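Local coordinates for protein beta-agarase B (Zobellia galactanivorans, PDB 4ATF) that cleaves the beta-1,4 linkages of agarose at random with retention of the anomeric configuration, releasing mainly tetramers, at residues 128-133 against 137-142. The protein carries 1 engineered substitution. Numbering follows the deposited sequence.
Sequences VWLLSA and QEIDIL. With GAL (beta-D-galactopyranose), chain E; AAL (3,6-anhydro-alpha-L-galactopyranose), chain B.
Leu130 and Ile139 pair in an antiparallel beta hairpin of the GH16 catalytic domain, formed by strands 125-132 and 137-145. A classic beta bulge interrupts it: two residues, Ile141 and Leu142, sit opposite the single Val128. Val128 O therefore takes two N-H groups, from Ile141 N at 2.7 Å and Leu142 N at 2.9 Å. Leu130 and Ile139 exchange a pair of backbone bonds. Near the turn, Ser132 N donates to Gln137 O. Gln137 N bonds back to the hydroxyl Ser132 OG at 3.1 Å, and that hydroxyl also bonds Asp134.

One face of the hairpin is apolar. Leu130 CD1 meets Ile139 CB at 4.1 Å, and Leu130 CD2 touches Ile141 CD1 at 4.0 Å. Trp205 and Val203 of strand 199-207 pack against this face.

Trp129, Leu131, Glu138 and Asp140 line the other face and belong to the glycan pocket. The galactose lies over one face of the Trp129 ring, with GAL C5 over the ring centre, 3.7 Å above its plane. Leu131 CD1 approaches AAL C6 at 3.9 Å. Glu138 is probably the nucleophile, as in other GH16 enzymes. It was modelled in two conformers. In the one given, chi1 of -175° swings CG away from the backbone N and brings it to the edge of the indole, near its plane. There Glu138 CG lies 3.4 Å from Trp129 CE3.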
loop_
_atom_site.group_PDB
_atom_site.type_symbol
_atom_site.label_atom_id
_atom_site.label_comp_id
_atom_site.label_asym_id
_atom_site.label_seq_id
_atom_site.Cartn_x
_atom_site.Cartn_y
_atom_site.Cartn_z
ATOM N N VAL A 128 1.040 1.565 0.912
ATOM C CA VAL A 128 2.007 1.558 -0.176
ATOM C C VAL A 128 1.733 0.245 -0.897
ATOM O O VAL A 128 1.835 -0.840 -0.297
ATOM C CB VAL A 128 3.474 1.528 0.361
ATOM C CG1 VAL A 128 4.502 1.415 -0.783
ATOM C CG2 VAL A 128 3.758 2.791 1.212
ATOM N N TRP A 129 1.425 0.311 -2.194
ATOM C CA TRP A 129 0.979 -0.883 -2.918
ATOM C C TRP A 129 1.335 -0.853 -4.400
ATOM O O TRP A 129 1.783 0.228 -4.920
ATOM C CB TRP A 129 -0.525 -1.133 -2.645
ATOM C CG TRP A 129 -1.479 -0.017 -2.888
ATOM C CD1 TRP A 129 -1.478 1.256 -2.321
ATOM C CD2 TRP A 129 -2.614 -0.071 -3.759
ATOM N NE1 TRP A 129 -2.566 1.969 -2.792
ATOM C CE2 TRP A 129 -3.284 1.172 -3.665
ATOM C CE3 TRP A 129 -3.160 -1.098 -4.587
ATOM C CZ2 TRP A 129 -4.453 1.455 -4.398
ATOM C CZ3 TRP A 129 -4.352 -0.830 -5.301
ATOM C CH2 TRP A 129 -4.984 0.457 -5.201
ATOM N N LEU A 130 1.171 -2.001 -5.093
ATOM C CA LEU A 130 1.494 -2.139 -6.536
ATOM C C LEU A 130 0.216 -2.583 -7.220
ATOM O O LEU A 130 -0.515 -3.460 -6.668
ATOM C CB LEU A 130 2.545 -3.244 -6.786
ATOM C CG LEU A 130 3.825 -3.053 -5.946
ATOM C CD1 LEU A 130 4.762 -4.269 -6.247
ATOM C CD2 LEU A 130 4.531 -1.698 -6.235
ATOM N N LEU A 131 -0.088 -2.037 -8.399
ATOM C CA LEU A 131 -1.406 -2.396 -9.060
ATOM C C LEU A 131 -1.159 -2.444 -10.565
ATOM O O LEU A 131 -0.604 -1.467 -11.106
ATOM C CB LEU A 131 -2.482 -1.331 -8.748
ATOM C CG LEU A 131 -3.862 -1.546 -9.358
ATOM C CD1 LEU A 131 -4.429 -2.820 -8.715
ATOM C CD2 LEU A 131 -4.767 -0.322 -9.031
ATOM N N SER A 132 -1.529 -3.547 -11.255
ATOM C CA SER A 132 -1.362 -3.591 -12.704
ATOM C C SER A 132 -2.242 -2.532 -13.420
ATOM O O SER A 132 -3.257 -2.088 -12.875
ATOM C CB SER A 132 -1.670 -5.029 -13.247
ATOM O OG SER A 132 -3.069 -5.332 -13.023
ATOM N N ALA A 133 -1.845 -2.170 -14.655
ATOM C CA ALA A 133 -2.547 -1.134 -15.398
ATOM C C ALA A 133 -4.061 -1.490 -15.573
ATOM O O ALA A 133 -4.956 -0.592 -15.567
ATOM C CB ALA A 133 -1.828 -0.905 -16.786
ATOM N N GLN A 137 -4.319 -7.244 -10.929
ATOM C CA GLN A 137 -3.346 -7.859 -10.092
ATOM C C GLN A 137 -2.734 -6.753 -9.170
ATOM O O GLN A 137 -2.460 -5.628 -9.617
ATOM C CB GLN A 137 -2.237 -8.536 -10.950
ATOM C CG GLN A 137 -2.786 -9.640 -11.866
ATOM C CD GLN A 137 -1.719 -10.222 -12.807
ATOM O OE1 GLN A 137 -2.026 -11.084 -13.676
ATOM N NE2 GLN A 137 -0.494 -9.816 -12.619
ATOM N N GLU A 138 -2.563 -7.076 -7.886
ATOM C CA GLU A 138 -2.226 -6.100 -6.839
ATOM C C GLU A 138 -1.328 -6.766 -5.792
ATOM O O GLU A 138 -1.532 -7.955 -5.478
ATOM C CB GLU A 138 -3.524 -5.602 -6.125
ATOM C CG GLU A 138 -3.257 -4.466 -5.075
ATOM C CD GLU A 138 -2.884 -5.001 -3.631
ATOM O OE1 GLU A 138 -3.093 -6.206 -3.349
ATOM O OE2 GLU A 138 -2.379 -4.220 -2.743
ATOM N N ILE A 139 -0.341 -6.028 -5.258
ATOM C CA ILE A 139 0.535 -6.523 -4.189
ATOM C C ILE A 139 0.597 -5.413 -3.141
ATOM O O ILE A 139 0.925 -4.258 -3.495
ATOM C CB ILE A 139 1.976 -6.841 -4.688
ATOM C CG1 ILE A 139 1.956 -8.032 -5.675
ATOM C CG2 ILE A 139 2.903 -7.167 -3.414
ATOM C CD1 ILE A 139 3.222 -8.089 -6.604
ATOM N N ASP A 140 0.192 -5.701 -1.894
ATOM C CA ASP A 140 0.375 -4.715 -0.807
ATOM C C ASP A 140 1.806 -4.654 -0.290
ATOM O O ASP A 140 2.459 -5.692 -0.178
ATOM C CB ASP A 140 -0.369 -5.145 0.414
ATOM C CG ASP A 140 -1.814 -5.229 0.223
ATOM O OD1 ASP A 140 -2.419 -4.693 -0.739
ATOM O OD2 ASP A 140 -2.325 -5.941 1.112
ATOM N N ILE A 141 2.377 -3.507 -0.020
ATOM C CA ILE A 141 3.675 -3.557 0.645
ATOM C C ILE A 141 3.402 -3.134 2.106
ATOM O O ILE A 141 3.841 -3.794 3.117
ATOM C CB ILE A 141 4.694 -2.665 -0.094
ATOM C CG1 ILE A 141 4.939 -3.230 -1.510
ATOM C CG2 ILE A 141 6.038 -2.524 0.699
ATOM C CD1 ILE A 141 5.575 -2.203 -2.446
ATOM N N LEU A 142 2.563 -2.114 2.239
ATOM C CA LEU A 142 2.159 -1.652 3.601
ATOM C C LEU A 142 0.631 -1.406 3.521
ATOM O O LEU A 142 0.151 -0.710 2.601
ATOM C CB LEU A 142 2.814 -0.316 3.954
ATOM C CG LEU A 142 2.342 0.423 5.243
ATOM C CD1 LEU A 142 2.505 -0.442 6.512
ATOM C CD2 LEU A 142 3.147 1.806 5.413
HETATM C C1 GAL E . -5.914 -3.317 -1.214
HETATM C C2 GAL E . -7.197 -3.158 -2.017
HETATM C C3 GAL E . -7.231 -1.996 -3.015
HETATM C C4 GAL E . -6.894 -0.726 -2.210
HETATM C C5 GAL E . -5.580 -0.961 -1.408
HETATM C C6 GAL E . -5.084 0.285 -0.653
HETATM O O2 GAL E . -7.279 -4.339 -2.762
HETATM O O3 GAL E . -8.580 -1.987 -3.513
HETATM O O4 GAL E . -7.946 -0.511 -1.307
HETATM O O5 GAL E . -5.588 -2.109 -0.548
HETATM O O6 GAL E . -3.846 -0.122 -0.065
HETATM C C1 AAL B . -8.706 -2.243 -4.928
HETATM C C2 AAL B . -10.223 -2.405 -5.244
HETATM C C3 AAL B . -10.422 -2.190 -6.780
HETATM C C4 AAL B . -9.880 -0.928 -7.344
HETATM C C5 AAL B . -8.402 -1.084 -7.067
HETATM C C6 AAL B . -8.200 -2.488 -7.705
HETATM O O2 AAL B . -10.964 -1.430 -4.513
HETATM O O3 AAL B . -9.516 -3.102 -7.507
HETATM O O4 AAL B . -10.109 -0.604 -8.685
HETATM O O5 AAL B . -8.062 -1.111 -5.654
#